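Local coordinates for protein Pre-mRNA-processing-splicing factor 8 (Cryptococcus neoformans var. grubii serotype A, PDB 6MX6) that carries an intein of HINT-type fold, crystallised here, that probably excises itself and joins the flanking host sequences by protein splicing, at residues T56-E61 against T138-N143; L71-E76 against Y117-S122. All blocks are in the same frame, centred on the assembly; numbering follows the deposited sequence.

Interaction 1. Residues T56-E61 against T138-N143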
loop_
_atom_site.group_PDB
_atom_site.type_symbol
_atom_site.label_atom_id
_atom_site.label_comp_id
_atom_site.label_asym_id
_atom_site.label_seq_id
_atom_site.Cartn_x
_atom_site.Cartn_y
_atom_site.Cartn_z
ATOM N N THR A 56 -7.170 9.612 2.578
ATOM C CA THR A 56 -7.177 9.662 4.030
ATOM C C THR A 56 -7.637 11.034 4.511
ATOM O O THR A 56 -7.580 12.027 3.783
ATOM C CB THR A 56 -5.785 9.346 4.591
ATOM O OG1 THR A 56 -4.806 10.200 3.983
ATOM C CG2 THR A 56 -5.417 7.874 4.314
ATOM N N HIS A 57 -8.131 11.066 5.747
ATOM C CA HIS A 57 -8.359 12.347 6.412
ATOM C C HIS A 57 -7.063 13.131 6.514
ATOM O O HIS A 57 -7.035 14.345 6.265
ATOM C CB HIS A 57 -8.933 12.119 7.813
ATOM C CG HIS A 57 -10.356 11.672 7.822
ATOM N ND1 HIS A 57 -11.403 12.526 8.096
ATOM C CD2 HIS A 57 -10.908 10.456 7.605
ATOM C CE1 HIS A 57 -12.540 11.855 8.045
ATOM N NE2 HIS A 57 -12.269 10.598 7.746
ATOM N N GLU A 58 -5.986 12.456 6.896
ATOM C CA GLU A 58 -4.690 13.092 7.062
ATOM C C GLU A 58 -4.135 13.542 5.713
ATOM O O GLU A 58 -4.432 12.959 4.670
ATOM C CB GLU A 58 -3.717 12.126 7.742
ATOM C CG GLU A 58 -4.050 11.780 9.199
ATOM C CD GLU A 58 -5.173 10.749 9.350
ATOM O OE1 GLU A 58 -5.529 10.413 10.503
ATOM O OE2 GLU A 58 -5.711 10.275 8.325
ATOM N N GLY A 59 -3.315 14.590 5.742
ATOM C CA GLY A 59 -2.784 15.160 4.521
ATOM C C GLY A 59 -1.626 14.377 3.936
ATOM O O GLY A 59 -0.496 14.867 3.882
ATOM N N LEU A 60 -1.899 13.155 3.502
ATOM C CA LEU A 60 -0.918 12.299 2.850
ATOM C C LEU A 60 -1.399 12.015 1.435
ATOM O O LEU A 60 -2.593 12.097 1.146
ATOM C CB LEU A 60 -0.724 10.976 3.606
ATOM C CG LEU A 60 0.109 10.929 4.893
ATOM C CD1 LEU A 60 1.416 11.695 4.753
ATOM C CD2 LEU A 60 -0.687 11.443 6.075
ATOM N N GLU A 61 -0.458 11.663 0.558
ATOM C CA GLU A 61 -0.796 11.371 -0.832
ATOM C C GLU A 61 -1.782 10.216 -0.928
ATOM O O GLU A 61 -1.690 9.240 -0.181
ATOM C CB GLU A 61 0.472 11.025 -1.622
ATOM C CG GLU A 61 1.290 12.246 -2.031
ATOM C CD GLU A 61 2.396 11.913 -3.020
ATOM O OE1 GLU A 61 2.527 10.729 -3.399
ATOM O OE2 GLU A 61 3.136 12.839 -3.411
ATOM N N THR A 138 0.471 7.540 14.168
ATOM C CA THR A 138 0.948 6.732 13.055
ATOM C C THR A 138 -0.166 5.959 12.357
ATOM O O THR A 138 0.098 5.299 11.348
ATOM C CB THR A 138 2.032 5.761 13.536
ATOM O OG1 THR A 138 2.780 5.281 12.412
ATOM C CG2 THR A 138 1.416 4.577 14.270
ATOM N N LEU A 139 -1.392 6.012 12.866
ATOM C CA LEU A 139 -2.535 5.418 12.187
ATOM C C LEU A 139 -3.188 6.463 11.295
ATOM O O LEU A 139 -3.270 7.644 11.647
ATOM C CB LEU A 139 -3.561 4.878 13.184
ATOM C CG LEU A 139 -3.175 3.713 14.092
ATOM C CD1 LEU A 139 -4.311 3.419 15.054
ATOM C CD2 LEU A 139 -2.827 2.471 13.289
ATOM N N LEU A 140 -3.638 6.020 10.129
ATOM C CA LEU A 140 -4.278 6.880 9.147
ATOM C C LEU A 140 -5.714 6.421 8.952
ATOM O O LEU A 140 -5.975 5.223 8.800
ATOM C CB LEU A 140 -3.520 6.851 7.816
ATOM C CG LEU A 140 -2.024 7.104 7.936
ATOM C CD1 LEU A 140 -1.360 6.863 6.598
ATOM C CD2 LEU A 140 -1.770 8.523 8.418
ATOM N N HIS A 141 -6.634 7.374 8.940
ATOM C CA HIS A 141 -8.055 7.099 8.839
ATOM C C HIS A 141 -8.473 7.301 7.391
ATOM O O HIS A 141 -8.227 8.365 6.815
ATOM C CB HIS A 141 -8.840 8.017 9.773
ATOM C CG HIS A 141 -8.387 7.942 11.199
ATOM N ND1 HIS A 141 -7.293 8.637 11.671
ATOM C CD2 HIS A 141 -8.866 7.234 12.248
ATOM C CE1 HIS A 141 -7.124 8.367 12.953
ATOM N NE2 HIS A 141 -8.064 7.518 13.327
ATOM N N ILE A 142 -9.083 6.286 6.805
ATOM C CA ILE A 142 -9.518 6.378 5.419
ATOM C C ILE A 142 -10.781 7.228 5.351
ATOM O O ILE A 142 -11.757 6.974 6.065
ATOM C CB ILE A 142 -9.744 4.978 4.833
ATOM C CG1 ILE A 142 -8.404 4.248 4.744
ATOM C CG2 ILE A 142 -10.399 5.075 3.470
ATOM C CD1 ILE A 142 -8.516 2.857 4.170
ATOM N N ASN A 143 -10.763 8.242 4.492
ATOM C CA ASN A 143 -11.931 9.087 4.286
ATOM C C ASN A 143 -12.778 8.622 3.112
ATOM O O ASN A 143 -14.008 8.721 3.162
ATOM C CB ASN A 143 -11.503 10.542 4.069
ATOM C CG ASN A 143 -12.683 11.496 4.044
ATOM O OD1 ASN A 143 -13.547 11.461 4.925
ATOM N ND2 ASN A 143 -12.730 12.347 3.027
#

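Interaction 2. Residues L71-E76 against Y117-S122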
loop_
_atom_site.group_PDB
_atom_site.type_symbol
_atom_site.label_atom_id
_atom_site.label_comp_id
_atom_site.label_asym_id
_atom_site.label_seq_id
_atom_site.Cartn_x
_atom_site.Cartn_y
_atom_site.Cartn_z
ATOM N N LEU A 71 -4.275 -4.505 1.314
ATOM C CA LEU A 71 -3.974 -3.447 2.272
ATOM C C LEU A 71 -3.544 -4.065 3.598
ATOM O O LEU A 71 -4.221 -4.955 4.125
ATOM C CB LEU A 71 -5.203 -2.563 2.490
ATOM C CG LEU A 71 -5.876 -2.026 1.230
ATOM C CD1 LEU A 71 -7.193 -1.339 1.582
ATOM C CD2 LEU A 71 -4.945 -1.069 0.498
ATOM N N SER A 72 -2.421 -3.594 4.126
ATOM C CA SER A 72 -1.986 -3.958 5.468
ATOM C C SER A 72 -2.508 -2.900 6.427
ATOM O O SER A 72 -2.177 -1.723 6.295
ATOM C CB SER A 72 -0.464 -4.061 5.542
ATOM O OG SER A 72 -0.006 -5.223 4.876
ATOM N N MET A 73 -3.333 -3.318 7.380
ATOM C CA MET A 73 -4.093 -2.411 8.211
ATOM C C MET A 73 -3.971 -2.822 9.669
ATOM O O MET A 73 -3.459 -3.897 10.007
ATOM C CB MET A 73 -5.571 -2.390 7.789
ATOM C CG MET A 73 -5.787 -2.549 6.298
ATOM S SD MET A 73 -7.413 -1.991 5.748
ATOM C CE MET A 73 -7.264 -0.226 6.002
ATOM N N TYR A 74 -4.439 -1.923 10.528
ATOM C CA TYR A 74 -4.690 -2.195 11.933
ATOM C C TYR A 74 -6.190 -2.108 12.164
ATOM O O TYR A 74 -6.837 -1.167 11.699
ATOM C CB TYR A 74 -3.963 -1.191 12.832
ATOM C CG TYR A 74 -2.554 -1.588 13.197
ATOM C CD1 TYR A 74 -2.312 -2.578 14.138
ATOM C CD2 TYR A 74 -1.465 -0.969 12.601
ATOM C CE1 TYR A 74 -1.020 -2.938 14.476
ATOM C CE2 TYR A 74 -0.174 -1.323 12.928
ATOM C CZ TYR A 74 0.044 -2.308 13.865
ATOM O OH TYR A 74 1.333 -2.661 14.192
ATOM N N LYS A 75 -6.738 -3.087 12.869
ATOM C CA LYS A 75 -8.156 -3.125 13.193
ATOM C C LYS A 75 -8.345 -2.953 14.695
ATOM O O LYS A 75 -7.588 -3.517 15.489
ATOM C CB LYS A 75 -8.782 -4.438 12.728
ATOM C CG LYS A 75 -10.293 -4.471 12.801
ATOM C CD LYS A 75 -10.815 -5.824 12.347
ATOM C CE LYS A 75 -12.326 -5.899 12.448
ATOM N NZ LYS A 75 -12.760 -6.951 13.409
ATOM N N GLU A 76 -9.358 -2.177 15.074
ATOM C CA GLU A 76 -9.612 -1.893 16.480
ATOM C C GLU A 76 -10.082 -3.144 17.218
ATOM O O GLU A 76 -10.719 -4.033 16.645
ATOM C CB GLU A 76 -10.657 -0.783 16.625
ATOM C CG GLU A 76 -10.409 0.428 15.736
ATOM C CD GLU A 76 -10.532 1.751 16.474
ATOM O OE1 GLU A 76 -9.933 1.893 17.564
ATOM O OE2 GLU A 76 -11.227 2.652 15.957
ATOM N N TYR A 117 -10.860 -0.069 10.550
ATOM C CA TYR A 117 -9.577 -0.389 9.942
ATOM C C TYR A 117 -8.806 0.889 9.659
ATOM O O TYR A 117 -9.379 1.885 9.208
ATOM C CB TYR A 117 -9.757 -1.158 8.633
ATOM C CG TYR A 117 -10.407 -2.517 8.762
ATOM C CD1 TYR A 117 -11.778 -2.642 8.948
ATOM C CD2 TYR A 117 -9.651 -3.676 8.658
ATOM C CE1 TYR A 117 -12.370 -3.886 9.047
ATOM C CE2 TYR A 117 -10.231 -4.917 8.755
ATOM C CZ TYR A 117 -11.591 -5.018 8.946
ATOM O OH TYR A 117 -12.169 -6.259 9.041
ATOM N N LYS A 118 -7.499 0.847 9.895
ATOM C CA LYS A 118 -6.647 1.999 9.661
ATOM C C LYS A 118 -5.408 1.581 8.885
ATOM O O LYS A 118 -4.840 0.518 9.139
ATOM C CB LYS A 118 -6.250 2.657 10.989
ATOM C CG LYS A 118 -7.440 3.292 11.702
ATOM C CD LYS A 118 -7.381 3.077 13.197
ATOM C CE LYS A 118 -8.532 3.782 13.896
ATOM N NZ LYS A 118 -9.844 3.283 13.407
ATOM N N LEU A 119 -5.009 2.415 7.926
ATOM C CA LEU A 119 -3.672 2.314 7.366
ATOM C C LEU A 119 -2.655 2.793 8.405
ATOM O O LEU A 119 -3.012 3.372 9.431
ATOM C CB LEU A 119 -3.571 3.130 6.081
ATOM C CG LEU A 119 -4.486 2.678 4.939
ATOM C CD1 LEU A 119 -4.496 3.712 3.808
ATOM C CD2 LEU A 119 -4.024 1.328 4.415
ATOM N N PHE A 120 -1.371 2.540 8.149
ATOM C CA PHE A 120 -0.389 2.967 9.137
ATOM C C PHE A 120 0.975 3.177 8.499
ATOM O O PHE A 120 1.278 2.658 7.422
ATOM C CB PHE A 120 -0.279 1.972 10.297
ATOM C CG PHE A 120 0.211 0.614 9.903
ATOM C CD1 PHE A 120 -0.654 -0.319 9.360
ATOM C CD2 PHE A 120 1.536 0.255 10.102
ATOM C CE1 PHE A 120 -0.205 -1.584 9.014
ATOM C CE2 PHE A 120 1.992 -1.006 9.755
ATOM C CZ PHE A 120 1.121 -1.926 9.211
ATOM N N ARG A 121 1.791 3.954 9.201
ATOM C CA ARG A 121 3.172 4.216 8.849
ATOM C C ARG A 121 4.074 3.553 9.879
ATOM O O ARG A 121 3.661 3.277 11.008
ATOM C CB ARG A 121 3.450 5.720 8.787
ATOM C CG ARG A 121 2.376 6.533 8.081
ATOM C CD ARG A 121 2.464 8.012 8.459
ATOM N NE ARG A 121 3.614 8.651 7.829
ATOM C CZ ARG A 121 3.908 9.944 7.931
ATOM N NH1 ARG A 121 3.129 10.749 8.639
ATOM N NH2 ARG A 121 4.980 10.432 7.322
ATOM N N SER A 122 5.314 3.291 9.485
ATOM C CA SER A 122 6.240 2.602 10.371
ATOM C C SER A 122 6.791 3.571 11.410
ATOM O O SER A 122 7.367 4.608 11.064
ATOM C CB SER A 122 7.383 1.976 9.578
ATOM O OG SER A 122 8.317 2.965 9.189
HETATM O O HOH W 1 -0.843 0.756 5.744
#

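Interaction 1. Residues T56-E61 against T138-N143
Glu58 grips His141 with both carboxylate oxygens. The ring nitrogen His141 ND1 donates to Glu58 OE1 at 2.8 Å. Glu58 OE1 accepts with its syn lone pair, and the bond is nearly straight. Carboxylate and ring are almost coplanar, 14° apart. The backbone His141 N donates to Glu58 OE2 at 3.1 Å, from the syn side but tilted out of the carboxylate plane. The Glu58 chain bends at chi2 (78°), which places CD, and the carboxylate it carries meets His141. The bond through ND1 fixes the rotation of the imidazole.

Next to this pair, the main chains join through His57 N and His141 O at 2.9 Å. The His57 ring turns one face to Asn143, whose CB sits 3.9 Å from the ring centroid in a CH-pi contact, offset toward the rim. At the buried Leu140, CD2 meets Leu60 CD2 at 3.9 Å, and Glu58 CG packs on Leu140 CD2.

The turn itself is braced from within. Glu58 O accepts from Thr56 OG1 and from Leu60 N, both on the same face of its plane, and Gly59 centres an inverse gamma turn. Further out, Leu140 rests on Leu171. The end of strand 52-56 pairs with strand 139-147 through Thr56 and Ile142, an antiparallel non-hydrogen-bonded pair. Glu58 ties the following loop back to that strand, at the surface of the HINT-type beta fold.

Interaction 2. Residues L71-E76 against Y117-S122
In Phe120, chi1 (64°) sets CG between the backbone N and the carbonyl carbon; in Tyr74, it sets CG anti to the carbonyl carbon, beside its own N. From there the edge of the Tyr74 ring meets the face of the Phe120 ring. Tyr74 CE2 stands 3.5 Å above the Phe120 plane, over its centre, with the centroids 4.6 Å apart and the planes at 64°.

Lys75 and Tyr117 lie side by side on the face of the sheet away from Tyr74 and Lys118. Lys75 CG sits over the centre of the Tyr117 ring, 4.1 Å from its centroid, in a CH-pi contact. Further along, Lys75 CE comes to 3.4 Å from Tyr117 OH. Met73 crosses Tyr117 at about a right angle. Its CE touches Tyr117 CB at 3.7 Å and also reaches Leu119 CD2, while SD makes an oblique Met-aromatic contact with the ring.

On the side of Tyr74, Lys118 NZ forms a salt bridge with Glu76 OE2 at 3.0 Å, from above the carboxylate plane. Two backbone hydrogen bonds, Tyr74 N to Lys118 O and Lys118 N to Tyr74 O, are each 2.8 Å. Toward Phe120 the strands splay, and a water donates to Ser72 O and accepts from Phe120 N. Ser72 OG is held by Asp100. This is an antiparallel strand pair, its axes at 131°, inside the larger sheet of the HINT-type fold.

In the fold
Both interactions reach the same antiparallel sheet, and their centres lie about 10 Å apart. Strands 139-147 and 117-120 are neighbours in it and join the two contacts directly. Leu140 N lies 2.8 Å from Leu119 O, and Thr138 O lies 3.0 Å from Arg121 N, both probable hydrogen bonds. Side chains also cross: Leu139 touches Tyr74, and Ile142 touches Met73. In sequence, both segments of interaction 2 fall between those of interaction 1. Interaction 2 is buried, whereas interaction 1 is at the surface. Leu171 touches both Leu140 and Leu119. Phe120 packs on Val172 and Ser72 on His174, both of strand 172-174, probably near the C-terminal splice junction.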